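Local structure of uncharacterized protein MJ0690 (Methanocaldococcus jannaschii, 3K32) at residues V24-L29 against I135-G140; L35-F40 against F58-I63; F40-S45 against E170-H175; S45-E50 against G162-S167; I97-Y102 against M128-Q133. The protein is of unknown function but has been predicted to be a tRNA methyltransferase subunit, and its HUP-type fold with a PP-loop signature is consistent with nucleotide binding. All coordinates share one frame; numbering follows the deposited sequence.

Contact 1: V24-L29 against I135-G140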
# COMPACT_ATOMS: atom_id res chain seq x y z
N VAL B 24 -10.14 -3.52 -7.75
CA VAL B 24 -11.25 -3.13 -6.90
C VAL B 24 -10.93 -1.91 -6.04
O VAL B 24 -11.73 -1.01 -5.90
CB VAL B 24 -11.64 -4.29 -5.97
CG1 VAL B 24 -12.68 -3.83 -4.95
CG2 VAL B 24 -12.16 -5.46 -6.79
N ILE B 25 -9.75 -1.87 -5.48
CA ILE B 25 -9.39 -0.72 -4.69
C ILE B 25 -9.31 0.53 -5.55
O ILE B 25 -9.89 1.56 -5.20
CB ILE B 25 -8.10 -0.98 -3.92
CG1 ILE B 25 -8.36 -2.08 -2.90
CG2 ILE B 25 -7.60 0.31 -3.27
CD1 ILE B 25 -7.10 -2.58 -2.21
N LEU B 26 -8.60 0.44 -6.68
CA LEU B 26 -8.49 1.59 -7.57
C LEU B 26 -9.90 2.12 -7.88
O LEU B 26 -10.15 3.34 -7.81
CB LEU B 26 -7.76 1.21 -8.85
CG LEU B 26 -6.23 1.48 -8.97
CD1 LEU B 26 -5.57 2.06 -7.71
CD2 LEU B 26 -5.48 0.24 -9.46
N LYS B 27 -10.81 1.19 -8.19
CA LYS B 27 -12.18 1.57 -8.51
C LYS B 27 -12.88 2.24 -7.32
O LYS B 27 -13.64 3.18 -7.50
CB LYS B 27 -12.99 0.39 -9.02
CG LYS B 27 -14.43 0.76 -9.26
CD LYS B 27 -15.15 -0.25 -10.15
CE LYS B 27 -16.61 0.14 -10.38
NZ LYS B 27 -16.76 1.58 -10.78
N LYS B 28 -12.62 1.74 -6.11
CA LYS B 28 -13.15 2.35 -4.90
C LYS B 28 -12.71 3.80 -4.79
O LYS B 28 -13.47 4.65 -4.34
CB LYS B 28 -12.67 1.59 -3.65
CG LYS B 28 -13.13 0.13 -3.57
CD LYS B 28 -14.62 0.04 -3.59
CE LYS B 28 -15.10 -1.29 -3.02
NZ LYS B 28 -16.59 -1.31 -2.87
N LEU B 29 -11.47 4.08 -5.19
CA LEU B 29 -10.92 5.43 -5.06
C LEU B 29 -11.36 6.40 -6.17
O LEU B 29 -10.93 7.56 -6.19
CB LEU B 29 -9.40 5.37 -4.97
CG LEU B 29 -8.89 4.52 -3.81
CD1 LEU B 29 -7.39 4.34 -3.88
CD2 LEU B 29 -9.31 5.10 -2.46
N ILE B 135 1.37 3.34 -8.99
CA ILE B 135 0.53 3.10 -7.82
C ILE B 135 0.45 1.64 -7.42
O ILE B 135 0.09 0.80 -8.23
CB ILE B 135 -0.91 3.57 -8.07
CG1 ILE B 135 -0.93 5.07 -8.41
CG2 ILE B 135 -1.79 3.20 -6.85
CD1 ILE B 135 -2.25 5.56 -8.94
N THR B 136 0.77 1.34 -6.17
CA THR B 136 0.73 -0.05 -5.70
C THR B 136 -0.19 -0.19 -4.49
O THR B 136 0.23 -0.18 -3.32
CB THR B 136 2.14 -0.59 -5.42
OG1 THR B 136 2.74 0.20 -4.40
CG2 THR B 136 2.99 -0.50 -6.72
N PRO B 137 -1.47 -0.34 -4.78
CA PRO B 137 -2.53 -0.35 -3.78
C PRO B 137 -2.24 -1.35 -2.65
O PRO B 137 -2.52 -1.06 -1.50
CB PRO B 137 -3.75 -0.77 -4.59
CG PRO B 137 -3.45 -0.36 -5.96
CD PRO B 137 -1.99 -0.56 -6.14
N LEU B 138 -1.64 -2.49 -2.98
CA LEU B 138 -1.45 -3.56 -2.01
C LEU B 138 -0.17 -3.40 -1.17
O LEU B 138 0.05 -4.13 -0.20
CB LEU B 138 -1.45 -4.91 -2.73
CG LEU B 138 -2.60 -5.15 -3.73
CD1 LEU B 138 -2.51 -6.55 -4.32
CD2 LEU B 138 -3.99 -4.91 -3.10
N MSE B 139 0.67 -2.45 -1.54
CA MSE B 139 1.97 -2.35 -0.87
C MSE B 139 1.83 -2.24 0.65
O MSE B 139 2.67 -2.75 1.38
CB MSE B 139 2.82 -1.18 -1.42
CG MSE B 139 4.28 -1.26 -1.01
SE MSE B 139 5.19 -2.93 -1.53
CE MSE B 139 4.78 -2.90 -3.40
N GLY B 140 0.78 -1.58 1.11
CA GLY B 140 0.58 -1.42 2.55
C GLY B 140 -0.15 -2.56 3.26
O GLY B 140 -0.40 -2.47 4.45

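Contact 2: L35-F40 against F58-I63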
# COMPACT_ATOMS: atom_id res chain seq x y z
N LEU B 35 -7.68 -2.79 -16.97
CA LEU B 35 -6.88 -3.99 -16.72
C LEU B 35 -6.11 -4.36 -17.98
O LEU B 35 -6.67 -4.42 -19.07
CB LEU B 35 -7.77 -5.16 -16.29
CG LEU B 35 -8.19 -5.21 -14.82
CD1 LEU B 35 -8.40 -3.83 -14.24
CD2 LEU B 35 -9.42 -6.09 -14.61
N ILE B 36 -4.82 -4.59 -17.81
CA ILE B 36 -3.98 -5.08 -18.90
C ILE B 36 -3.10 -6.29 -18.49
O ILE B 36 -2.54 -6.36 -17.39
CB ILE B 36 -3.14 -3.95 -19.50
CG1 ILE B 36 -2.02 -3.59 -18.55
CG2 ILE B 36 -3.98 -2.72 -19.80
CD1 ILE B 36 -0.74 -4.30 -18.90
N THR B 37 -3.00 -7.24 -19.40
CA THR B 37 -2.21 -8.44 -19.21
C THR B 37 -1.19 -8.54 -20.34
O THR B 37 -1.55 -8.55 -21.52
CB THR B 37 -3.10 -9.71 -19.25
OG1 THR B 37 -4.16 -9.59 -18.30
CG2 THR B 37 -2.30 -10.95 -18.93
N ILE B 38 0.08 -8.61 -19.98
CA ILE B 38 1.14 -8.81 -20.96
C ILE B 38 1.04 -10.17 -21.61
O ILE B 38 0.74 -11.17 -20.94
CB ILE B 38 2.53 -8.70 -20.31
CG1 ILE B 38 2.75 -7.30 -19.74
CG2 ILE B 38 3.63 -9.10 -21.30
CD1 ILE B 38 2.20 -6.19 -20.60
N ASN B 39 1.29 -10.21 -22.92
CA ASN B 39 1.54 -11.45 -23.65
C ASN B 39 2.82 -11.36 -24.49
O ASN B 39 3.14 -10.30 -25.05
CB ASN B 39 0.36 -11.83 -24.56
CG ASN B 39 0.50 -13.22 -25.11
OD1 ASN B 39 0.67 -13.41 -26.31
ND2 ASN B 39 0.49 -14.20 -24.21
N PHE B 40 3.56 -12.45 -24.60
CA PHE B 40 4.83 -12.40 -25.31
C PHE B 40 4.81 -13.24 -26.58
O PHE B 40 5.86 -13.50 -27.16
CB PHE B 40 5.98 -12.89 -24.42
CG PHE B 40 6.24 -12.05 -23.21
CD1 PHE B 40 5.70 -12.40 -21.98
CD2 PHE B 40 7.05 -10.92 -23.29
CE1 PHE B 40 5.95 -11.64 -20.83
CE2 PHE B 40 7.32 -10.15 -22.14
CZ PHE B 40 6.76 -10.51 -20.91
N PHE B 58 -14.60 -5.14 -15.46
CA PHE B 58 -13.61 -4.14 -15.86
C PHE B 58 -13.17 -4.31 -17.30
O PHE B 58 -13.09 -5.43 -17.81
CB PHE B 58 -12.39 -4.18 -14.95
CG PHE B 58 -12.67 -3.69 -13.56
CD1 PHE B 58 -13.43 -2.55 -13.36
CD2 PHE B 58 -12.16 -4.36 -12.46
CE1 PHE B 58 -13.69 -2.08 -12.09
CE2 PHE B 58 -12.41 -3.89 -11.19
CZ PHE B 58 -13.17 -2.75 -11.00
N LYS B 59 -12.89 -3.19 -17.96
CA LYS B 59 -12.35 -3.23 -19.31
C LYS B 59 -11.00 -3.97 -19.34
O LYS B 59 -10.15 -3.76 -18.48
CB LYS B 59 -12.17 -1.81 -19.84
CG LYS B 59 -13.40 -0.95 -19.72
CD LYS B 59 -13.01 0.51 -19.92
CE LYS B 59 -14.13 1.47 -19.50
NZ LYS B 59 -14.30 1.52 -18.02
N HIS B 60 -10.80 -4.83 -20.33
CA HIS B 60 -9.55 -5.59 -20.37
C HIS B 60 -8.92 -5.59 -21.75
O HIS B 60 -9.61 -5.59 -22.76
CB HIS B 60 -9.76 -7.03 -19.88
CG HIS B 60 -8.50 -7.85 -19.84
ND1 HIS B 60 -7.64 -7.84 -18.77
CD2 HIS B 60 -7.98 -8.72 -20.74
CE1 HIS B 60 -6.63 -8.67 -19.01
NE2 HIS B 60 -6.82 -9.21 -20.20
N LYS B 61 -7.59 -5.60 -21.76
CA LYS B 61 -6.81 -5.54 -22.97
C LYS B 61 -5.57 -6.41 -22.79
O LYS B 61 -5.00 -6.46 -21.70
CB LYS B 61 -6.40 -4.08 -23.23
CG LYS B 61 -5.62 -3.84 -24.50
CD LYS B 61 -6.04 -2.52 -25.13
CE LYS B 61 -4.88 -1.57 -25.33
NZ LYS B 61 -4.35 -1.08 -24.03
N VAL B 62 -5.16 -7.10 -23.84
CA VAL B 62 -3.85 -7.75 -23.78
C VAL B 62 -2.84 -7.03 -24.65
O VAL B 62 -3.11 -6.69 -25.79
CB VAL B 62 -3.87 -9.28 -24.08
CG1 VAL B 62 -5.29 -9.87 -24.00
CG2 VAL B 62 -3.18 -9.59 -25.39
N ILE B 63 -1.68 -6.78 -24.07
CA ILE B 63 -0.59 -6.10 -24.73
C ILE B 63 0.51 -7.09 -25.08
O ILE B 63 1.05 -7.79 -24.21
CB ILE B 63 -0.04 -5.05 -23.79
CG1 ILE B 63 -1.13 -4.03 -23.50
CG2 ILE B 63 1.22 -4.41 -24.36
CD1 ILE B 63 -0.65 -2.81 -22.80

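Contact 3: F40-S45 against E170-H175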
# COMPACT_ATOMS: atom_id res chain seq x y z
N PHE B 40 3.56 -12.45 -24.60
CA PHE B 40 4.83 -12.40 -25.31
C PHE B 40 4.81 -13.24 -26.58
O PHE B 40 5.86 -13.50 -27.16
CB PHE B 40 5.98 -12.89 -24.42
CG PHE B 40 6.24 -12.05 -23.21
CD1 PHE B 40 5.70 -12.40 -21.98
CD2 PHE B 40 7.05 -10.92 -23.29
CE1 PHE B 40 5.95 -11.64 -20.83
CE2 PHE B 40 7.32 -10.15 -22.14
CZ PHE B 40 6.76 -10.51 -20.91
N GLY B 41 3.61 -13.66 -27.00
CA GLY B 41 3.44 -14.43 -28.21
C GLY B 41 3.82 -15.91 -28.13
O GLY B 41 3.77 -16.62 -29.14
N VAL B 42 4.20 -16.37 -26.95
CA VAL B 42 4.53 -17.77 -26.72
C VAL B 42 3.25 -18.61 -26.67
O VAL B 42 2.99 -19.41 -27.57
CB VAL B 42 5.33 -17.97 -25.41
CG1 VAL B 42 5.52 -19.44 -25.11
CG2 VAL B 42 6.69 -17.29 -25.51
N ILE B 43 2.45 -18.41 -25.61
CA ILE B 43 1.14 -19.06 -25.49
C ILE B 43 0.06 -18.11 -24.94
O ILE B 43 0.37 -17.10 -24.30
CB ILE B 43 1.20 -20.37 -24.63
CG1 ILE B 43 1.69 -20.09 -23.21
CG2 ILE B 43 2.08 -21.42 -25.29
CD1 ILE B 43 1.74 -21.35 -22.30
N PRO B 44 -1.21 -18.43 -25.20
CA PRO B 44 -2.32 -17.55 -24.78
C PRO B 44 -2.64 -17.65 -23.28
O PRO B 44 -3.80 -17.78 -22.90
CB PRO B 44 -3.49 -18.05 -25.63
CG PRO B 44 -3.18 -19.49 -25.87
CD PRO B 44 -1.68 -19.54 -26.05
N SER B 45 -1.62 -17.56 -22.44
CA SER B 45 -1.80 -17.70 -21.00
C SER B 45 -2.68 -16.60 -20.37
O SER B 45 -2.95 -16.65 -19.16
CB SER B 45 -0.44 -17.79 -20.30
OG SER B 45 0.28 -16.56 -20.37
N GLU B 170 4.94 -16.24 -15.46
CA GLU B 170 5.25 -17.64 -15.22
C GLU B 170 4.97 -18.57 -16.42
O GLU B 170 5.89 -19.08 -17.05
CB GLU B 170 4.49 -18.11 -13.99
CG GLU B 170 5.32 -18.93 -13.03
CD GLU B 170 4.88 -18.77 -11.59
OE1 GLU B 170 5.36 -17.83 -10.91
OE2 GLU B 170 4.06 -19.60 -11.13
N ALA B 171 3.69 -18.77 -16.74
CA ALA B 171 3.29 -19.73 -17.77
C ALA B 171 4.12 -19.61 -19.04
O ALA B 171 4.64 -20.61 -19.54
CB ALA B 171 1.82 -19.59 -18.08
N GLU B 172 4.24 -18.38 -19.55
CA GLU B 172 4.98 -18.15 -20.80
C GLU B 172 6.46 -18.45 -20.61
O GLU B 172 7.13 -18.90 -21.54
CB GLU B 172 4.74 -16.74 -21.37
CG GLU B 172 3.31 -16.53 -21.90
CD GLU B 172 3.18 -15.44 -22.97
OE1 GLU B 172 3.20 -14.23 -22.64
OE2 GLU B 172 3.01 -15.80 -24.16
N ILE B 173 6.97 -18.20 -19.41
CA ILE B 173 8.35 -18.53 -19.12
C ILE B 173 8.49 -20.04 -19.02
O ILE B 173 9.37 -20.64 -19.64
CB ILE B 173 8.81 -17.88 -17.82
CG1 ILE B 173 8.62 -16.36 -17.91
CG2 ILE B 173 10.26 -18.26 -17.50
CD1 ILE B 173 9.19 -15.59 -16.74
N ARG B 174 7.59 -20.64 -18.25
CA ARG B 174 7.54 -22.07 -18.07
C ARG B 174 7.58 -22.75 -19.43
O ARG B 174 8.33 -23.71 -19.64
CB ARG B 174 6.25 -22.44 -17.33
CG ARG B 174 6.40 -23.54 -16.30
CD ARG B 174 5.25 -23.51 -15.29
NE ARG B 174 4.46 -24.74 -15.30
CZ ARG B 174 3.62 -25.11 -14.33
NH1 ARG B 174 3.46 -24.33 -13.27
NH2 ARG B 174 2.95 -26.25 -14.43
N HIS B 175 6.80 -22.24 -20.37
CA HIS B 175 6.68 -22.86 -21.67
C HIS B 175 8.01 -22.89 -22.42
O HIS B 175 8.39 -23.92 -22.99
CB HIS B 175 5.64 -22.15 -22.51
CG HIS B 175 5.12 -22.98 -23.63
ND1 HIS B 175 5.60 -22.88 -24.92
CD2 HIS B 175 4.17 -23.95 -23.66
CE1 HIS B 175 4.96 -23.74 -25.70
NE2 HIS B 175 4.09 -24.40 -24.96

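Contact 4: S45-E50 against G162-S167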
# COMPACT_ATOMS: atom_id res chain seq x y z
N SER B 45 -1.62 -17.56 -22.44
CA SER B 45 -1.80 -17.70 -21.00
C SER B 45 -2.68 -16.60 -20.37
O SER B 45 -2.95 -16.65 -19.16
CB SER B 45 -0.44 -17.79 -20.30
OG SER B 45 0.28 -16.56 -20.37
N TYR B 46 -3.13 -15.64 -21.16
CA TYR B 46 -3.91 -14.53 -20.62
C TYR B 46 -5.39 -14.86 -20.48
O TYR B 46 -6.17 -14.06 -19.97
CB TYR B 46 -3.77 -13.31 -21.52
CG TYR B 46 -4.14 -13.62 -22.94
CD1 TYR B 46 -5.46 -13.49 -23.37
CD2 TYR B 46 -3.19 -14.08 -23.83
CE1 TYR B 46 -5.80 -13.78 -24.67
CE2 TYR B 46 -3.53 -14.38 -25.13
CZ TYR B 46 -4.84 -14.23 -25.55
OH TYR B 46 -5.17 -14.53 -26.84
N LYS B 47 -5.80 -16.03 -20.95
CA LYS B 47 -7.22 -16.35 -20.95
C LYS B 47 -7.87 -16.16 -19.56
O LYS B 47 -8.96 -15.60 -19.45
CB LYS B 47 -7.44 -17.75 -21.55
CG LYS B 47 -8.08 -18.76 -20.63
CD LYS B 47 -9.59 -18.84 -20.85
CE LYS B 47 -9.93 -19.28 -22.28
NZ LYS B 47 -11.39 -19.23 -22.56
N LEU B 48 -7.19 -16.59 -18.50
CA LEU B 48 -7.74 -16.49 -17.15
C LEU B 48 -8.06 -15.04 -16.75
O LEU B 48 -9.16 -14.72 -16.30
CB LEU B 48 -6.75 -17.12 -16.15
CG LEU B 48 -7.20 -17.44 -14.71
CD1 LEU B 48 -6.61 -16.45 -13.70
CD2 LEU B 48 -8.72 -17.52 -14.58
N ALA B 49 -7.08 -14.16 -16.93
CA ALA B 49 -7.25 -12.76 -16.59
C ALA B 49 -8.46 -12.17 -17.30
O ALA B 49 -9.19 -11.34 -16.73
CB ALA B 49 -5.98 -12.00 -16.93
N GLU B 50 -8.68 -12.60 -18.54
CA GLU B 50 -9.81 -12.12 -19.35
C GLU B 50 -11.15 -12.42 -18.70
O GLU B 50 -11.95 -11.51 -18.45
CB GLU B 50 -9.79 -12.74 -20.75
CG GLU B 50 -9.15 -11.86 -21.79
CD GLU B 50 -9.48 -12.29 -23.22
OE1 GLU B 50 -9.02 -13.39 -23.63
OE2 GLU B 50 -10.18 -11.53 -23.93
N GLY B 162 -1.85 -28.10 -12.23
CA GLY B 162 -1.49 -27.97 -13.64
C GLY B 162 -2.63 -28.27 -14.60
O GLY B 162 -2.56 -29.20 -15.39
N THR B 163 -3.69 -27.47 -14.51
CA THR B 163 -4.81 -27.57 -15.44
C THR B 163 -5.00 -26.23 -16.15
O THR B 163 -4.69 -26.09 -17.34
CB THR B 163 -6.12 -27.97 -14.72
OG1 THR B 163 -6.27 -27.20 -13.52
CG2 THR B 163 -6.10 -29.45 -14.37
N LYS B 164 -5.49 -25.25 -15.41
CA LYS B 164 -5.63 -23.90 -15.92
C LYS B 164 -4.29 -23.19 -15.84
O LYS B 164 -3.48 -23.46 -14.95
CB LYS B 164 -6.67 -23.11 -15.12
CG LYS B 164 -7.64 -22.30 -15.98
CD LYS B 164 -6.93 -21.18 -16.73
CE LYS B 164 -7.80 -20.66 -17.86
NZ LYS B 164 -9.11 -20.09 -17.40
N LEU B 165 -4.06 -22.29 -16.79
CA LEU B 165 -2.83 -21.53 -16.87
C LEU B 165 -3.04 -20.17 -16.20
O LEU B 165 -3.96 -19.43 -16.55
CB LEU B 165 -2.45 -21.31 -18.35
CG LEU B 165 -2.03 -22.46 -19.29
CD1 LEU B 165 -0.51 -22.64 -19.29
CD2 LEU B 165 -2.75 -23.79 -19.01
N SER B 166 -2.20 -19.86 -15.21
CA SER B 166 -2.25 -18.54 -14.57
C SER B 166 -1.84 -17.47 -15.59
O SER B 166 -1.23 -17.78 -16.61
CB SER B 166 -1.34 -18.50 -13.35
OG SER B 166 -1.50 -17.28 -12.65
N SER B 167 -2.19 -16.21 -15.32
CA SER B 167 -2.01 -15.16 -16.33
C SER B 167 -0.85 -14.20 -16.06
O SER B 167 -0.79 -13.13 -16.64
CB SER B 167 -3.31 -14.38 -16.59
OG SER B 167 -4.24 -15.13 -17.37
O HOH W 1 -4.89 -18.33 -18.75

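Contact 5: I97-Y102 against M128-Q133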
# COMPACT_ATOMS: atom_id res chain seq x y z
N ILE B 97 8.54 -0.09 -20.57
CA ILE B 97 7.83 -0.06 -21.84
C ILE B 97 6.45 0.57 -21.69
O ILE B 97 6.08 1.46 -22.45
CB ILE B 97 7.68 -1.47 -22.45
CG1 ILE B 97 9.06 -2.08 -22.75
CG2 ILE B 97 6.82 -1.43 -23.70
CD1 ILE B 97 9.00 -3.50 -23.29
N LEU B 98 5.69 0.11 -20.72
CA LEU B 98 4.34 0.60 -20.52
C LEU B 98 4.32 2.05 -20.08
O LEU B 98 3.39 2.79 -20.39
CB LEU B 98 3.59 -0.29 -19.52
CG LEU B 98 3.01 -1.59 -20.11
CD1 LEU B 98 2.08 -1.26 -21.23
CD2 LEU B 98 4.11 -2.48 -20.65
N ALA B 99 5.37 2.48 -19.40
CA ALA B 99 5.47 3.87 -18.94
C ALA B 99 5.63 4.90 -20.06
O ALA B 99 5.55 6.09 -19.82
CB ALA B 99 6.60 4.02 -17.92
N ASP B 100 5.88 4.44 -21.29
CA ASP B 100 5.95 5.35 -22.43
C ASP B 100 4.56 5.62 -22.98
O ASP B 100 4.35 6.61 -23.67
CB ASP B 100 6.85 4.80 -23.56
CG ASP B 100 8.35 4.80 -23.19
OD1 ASP B 100 8.81 5.76 -22.53
OD2 ASP B 100 9.07 3.85 -23.55
N GLU B 101 3.61 4.74 -22.64
CA GLU B 101 2.26 4.82 -23.20
C GLU B 101 1.18 5.27 -22.22
O GLU B 101 0.20 5.88 -22.64
CB GLU B 101 1.85 3.48 -23.82
CG GLU B 101 2.56 3.16 -25.13
CD GLU B 101 3.17 1.77 -25.14
OE1 GLU B 101 4.29 1.62 -25.68
OE2 GLU B 101 2.55 0.82 -24.60
N TYR B 102 1.32 4.97 -20.94
CA TYR B 102 0.28 5.32 -19.97
C TYR B 102 0.89 6.07 -18.80
O TYR B 102 1.83 5.59 -18.17
CB TYR B 102 -0.45 4.08 -19.45
CG TYR B 102 -0.84 3.10 -20.52
CD1 TYR B 102 -2.04 3.23 -21.20
CD2 TYR B 102 -0.01 2.03 -20.84
CE1 TYR B 102 -2.41 2.33 -22.18
CE2 TYR B 102 -0.37 1.13 -21.82
CZ TYR B 102 -1.58 1.29 -22.49
OH TYR B 102 -1.94 0.41 -23.47
N MSE B 128 10.13 9.96 -12.42
CA MSE B 128 10.72 11.20 -12.88
C MSE B 128 11.17 11.12 -14.34
O MSE B 128 11.08 12.11 -15.07
CB MSE B 128 11.88 11.62 -11.98
CG MSE B 128 12.66 12.80 -12.55
SE MSE B 128 14.17 13.30 -11.44
CE MSE B 128 13.21 13.57 -9.76
N ARG B 129 11.66 9.96 -14.75
CA ARG B 129 12.18 9.78 -16.10
C ARG B 129 11.04 9.71 -17.10
O ARG B 129 11.17 10.15 -18.24
CB ARG B 129 13.03 8.52 -16.20
CG ARG B 129 14.42 8.64 -15.58
CD ARG B 129 15.26 7.38 -15.81
NE ARG B 129 14.65 6.20 -15.19
CZ ARG B 129 14.05 5.22 -15.86
NH1 ARG B 129 13.99 5.25 -17.18
NH2 ARG B 129 13.52 4.20 -15.21
N LYS B 130 9.93 9.14 -16.67
CA LYS B 130 8.84 8.87 -17.60
C LYS B 130 7.70 9.85 -17.37
O LYS B 130 6.72 9.84 -18.10
CB LYS B 130 8.34 7.44 -17.42
CG LYS B 130 9.43 6.40 -17.58
CD LYS B 130 9.80 6.19 -19.02
CE LYS B 130 10.68 4.94 -19.18
NZ LYS B 130 11.11 4.72 -20.59
N ASN B 131 7.85 10.70 -16.36
CA ASN B 131 6.80 11.62 -15.98
C ASN B 131 5.50 10.90 -15.77
O ASN B 131 4.49 11.19 -16.40
CB ASN B 131 6.58 12.69 -17.04
CG ASN B 131 5.55 13.69 -16.60
OD1 ASN B 131 5.36 13.89 -15.42
ND2 ASN B 131 4.87 14.29 -17.55
N ILE B 132 5.53 9.95 -14.84
CA ILE B 132 4.44 9.01 -14.69
C ILE B 132 4.10 8.79 -13.21
O ILE B 132 4.92 9.07 -12.32
CB ILE B 132 4.84 7.70 -15.39
CG1 ILE B 132 4.02 7.51 -16.66
CG2 ILE B 132 4.77 6.51 -14.46
CD1 ILE B 132 4.12 6.12 -17.16
N GLN B 133 2.87 8.34 -12.97
CA GLN B 133 2.46 7.94 -11.63
C GLN B 133 2.42 6.43 -11.59
O GLN B 133 1.79 5.80 -12.43
CB GLN B 133 1.08 8.48 -11.26
CG GLN B 133 1.06 9.90 -10.74
CD GLN B 133 -0.34 10.35 -10.35
OE1 GLN B 133 -0.98 11.11 -11.07
NE2 GLN B 133 -0.83 9.86 -9.23

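Contact 1: V24-L29 against I135-G140
The HUP-type alpha/beta fold packs its first helix, 17-28, against the loop that leaves 133-135, the last strand of this chain's parallel sheet, and this buried apolar meeting is made by Ile25 and Leu26 with Ile135, Pro137 and Leu138. The helix begins within a Ser-Gly-Gly-Lys-Asp-Ser sequence resembling the PP-loop of ATP pyrophosphatases, so the contact lies toward the far end of that helix. Pro137 is the central piece: its rigid ring suits a tight bend, and Met139 N bonds back to Thr136 O around it. Leu26 crosses the proline at about a right angle, with CD1 3.7 Å from Pro137 CG, and the same methyl lies 4.0 Å from Ile135 CG2. In Leu26 CD1 nearly eclipses CA (chi2 3°), an unfavourable torsion, and the side chain also packs on Val9, Val11 and Ala106 of the sheet. Ile25, one residue earlier, directs its CB at the loop and also packs on Leu29 of the second subunit, so branched aliphatic groups serve both the core and the dimer. Its CG1 stands anti to the carbonyl carbon (chi1 -66°), which carries Ile25 CD1 obliquely across to Leu138 CD2 at 4.0 Å.

Contact 2: L35-F40 against F58-I63
Strands 35-39 and 59-63 run side by side, the axes of these short segments 23° apart, joined by backbone bonds that are weakest between Leu35 N and Lys59 O and straightest where Asn39 N reaches Ile63 O at 2.8 Å, with an angle of 171° and the donor above the carbonyl plane. Packing is tight around Leu35, whose CD2 sits 3.5 Å from Phe58 CB and near the plane of that ring, at its edge. Leu35, Thr37 and His60 share the face covered by helix 47-56; an alanine in place of His60 would remove the ring lying beside Thr37 and against Glu50 and Ala53, and would probably loosen the helix on the sheet. On the reverse face Ile36 CD1 meets Ile63 CD1 at 4.2 Å, and Ile63 also packs on Leu98 of helix 84-98. The outer strand is looser: Lys59 and Lys61 are exposed, their amines tethered to Asn32 and to Tyr102 OH. Two neighbouring parallel strands joined through helix 47-56 form the beta-alpha-beta crossover of Rossmann-like folds.

Contact 3: F40-S45 against E170-H175
A single carboxylate, that of Glu172, is gripped by main-chain N-H groups of the loop 40-43. Phe40 N gives a 2.7 Å bond to Glu172 OE1, on its syn lone pair, and Ile43 N one of 3.0 Å to Glu172 OE2 on the anti side; Val42 N adds a weak bond to OE2. Glutamate suits the place because its chain, extended beyond CG, reaches from the helix into the loop. Ile43 O, itself an acceptor, stands only 2.9 Å from Glu172 OE2, a repulsion the N-H groups would probably offset. A glutamine here would replace one carboxylate oxygen by a donor and would probably break part of this grip. Beside it Ile43 makes a CH-pi contact, CG2 3.5 Å from the centroid of the His175 ring, over its face; CG1 takes the crowded position (chi1 60°) as CG2 faces the ring. Ser45 CB rests on Ala171 CB. The loop, between strand 32-39 and helix 47-56, is thus fastened to helix 169-180, while Phe40 inserts its ring toward Ile69 and Val70 of helix 68-80.

Contact 4: S45-E50 against G162-S167
Lys164 comes first, bending at chi2 and chi4 so that its aliphatic end crosses Lys47 at about a right angle, CE 3.4 Å from Lys47 CG. The amines stay apart, Lys47 NZ and Lys164 NZ being 5.7 Å from each other, and each has a long, weak ion pair with Glu51. Leu165 contributes its carbonyl: a water donates to Leu165 O at 2.6 Å and also to Ser45 O, while accepting from Leu48 N at 2.9 Å. Ser166 turns its CB away and bonds through OG to Asp168. Ser167 carries the heart of the contact. With OG anti to its carbonyl carbon (chi1 -75°), the hydroxyl donates to Ser45 O at 2.7 Å, in the carbonyl plane and on a lone pair, and accepts from Ala49 N at 3.0 Å with an angle of 159°. The methyl of Ala49 lies against Ser167 CB at 3.6 Å, and its small size suits this close approach. Ser167 OG and the water thus stand between Ser45 O and the amides of Ala49 and Leu48 in the first turn of helix 47-56: the hydroxyl separates the pair that a regular turn would join, Ser45 O with Ala49 N. A small group able both to donate and to accept suits this site, and it ties this helix to the loop ahead of helix 169-180.

Contact 5: I97-Y102 against M128-Q133
Lys130 lays its aliphatic stem along the methyl of Ala99, CG 3.7 Å from Ala99 CB, before carrying its amine outward. Its chain bends once, at chi2 (-76°), and beyond that bend is extended, which brings NZ to Asp100. There Lys130 NZ and Asp100 OD1 form a salt bridge of 3.2 Å, the amine meeting the oxygen from above the carboxylate plane, 31° out of it. Lysine suits this place because one residue supplies both the greasy stem and the charge; its amine also has a long, weak ion pair with Glu96. Ile132, buried, also meets this methyl, with CD1 3.3 Å from Ala99 CB, and its side chain touches Leu105 of strand 104-106. Ala99 is small enough to be approached by both. Between the two partners Asn131 leaves the helix with positive phi (52°), turning the chain so that Ile132 can drop inward and Gln133 can enter strand 133-135, where it bonds to Thr145 of the second subunit. The ends of helices 84-98 and 120-130 are thereby joined beside strand 104-106. With the acid exposed to solvent, the salt bridge is likely to add only modestly, and apolar burial around Ala99 and Ile132 probably does most of the holding.

Contact 2 touches all four others. Toward contact 1, Lys27 CD lies 3.0 Å from Phe58 CE1. Contact 2 shares Phe40 with contact 3, its centre about 14 Å away, while its Thr37, His60 and Val62 pack on Tyr46, Ala49 and Glu50 of contact 4; toward contact 5, Ile63 CD1 lies 3.5 Å from Leu98 CD1. Contacts 3 and 4 share Ser45, their centres about 10 Å apart, and together fix both ends of one loop to the chain around helix 169-180. Contact 1 lies across the chain's centre from contact 3, about 27 Å between centres; it and contact 5 both touch the second subunit. A glycerol about 6 Å from the side chain of Ser166, probably from the crystallisation liquor, may possibly mark a pocket beside contact 4.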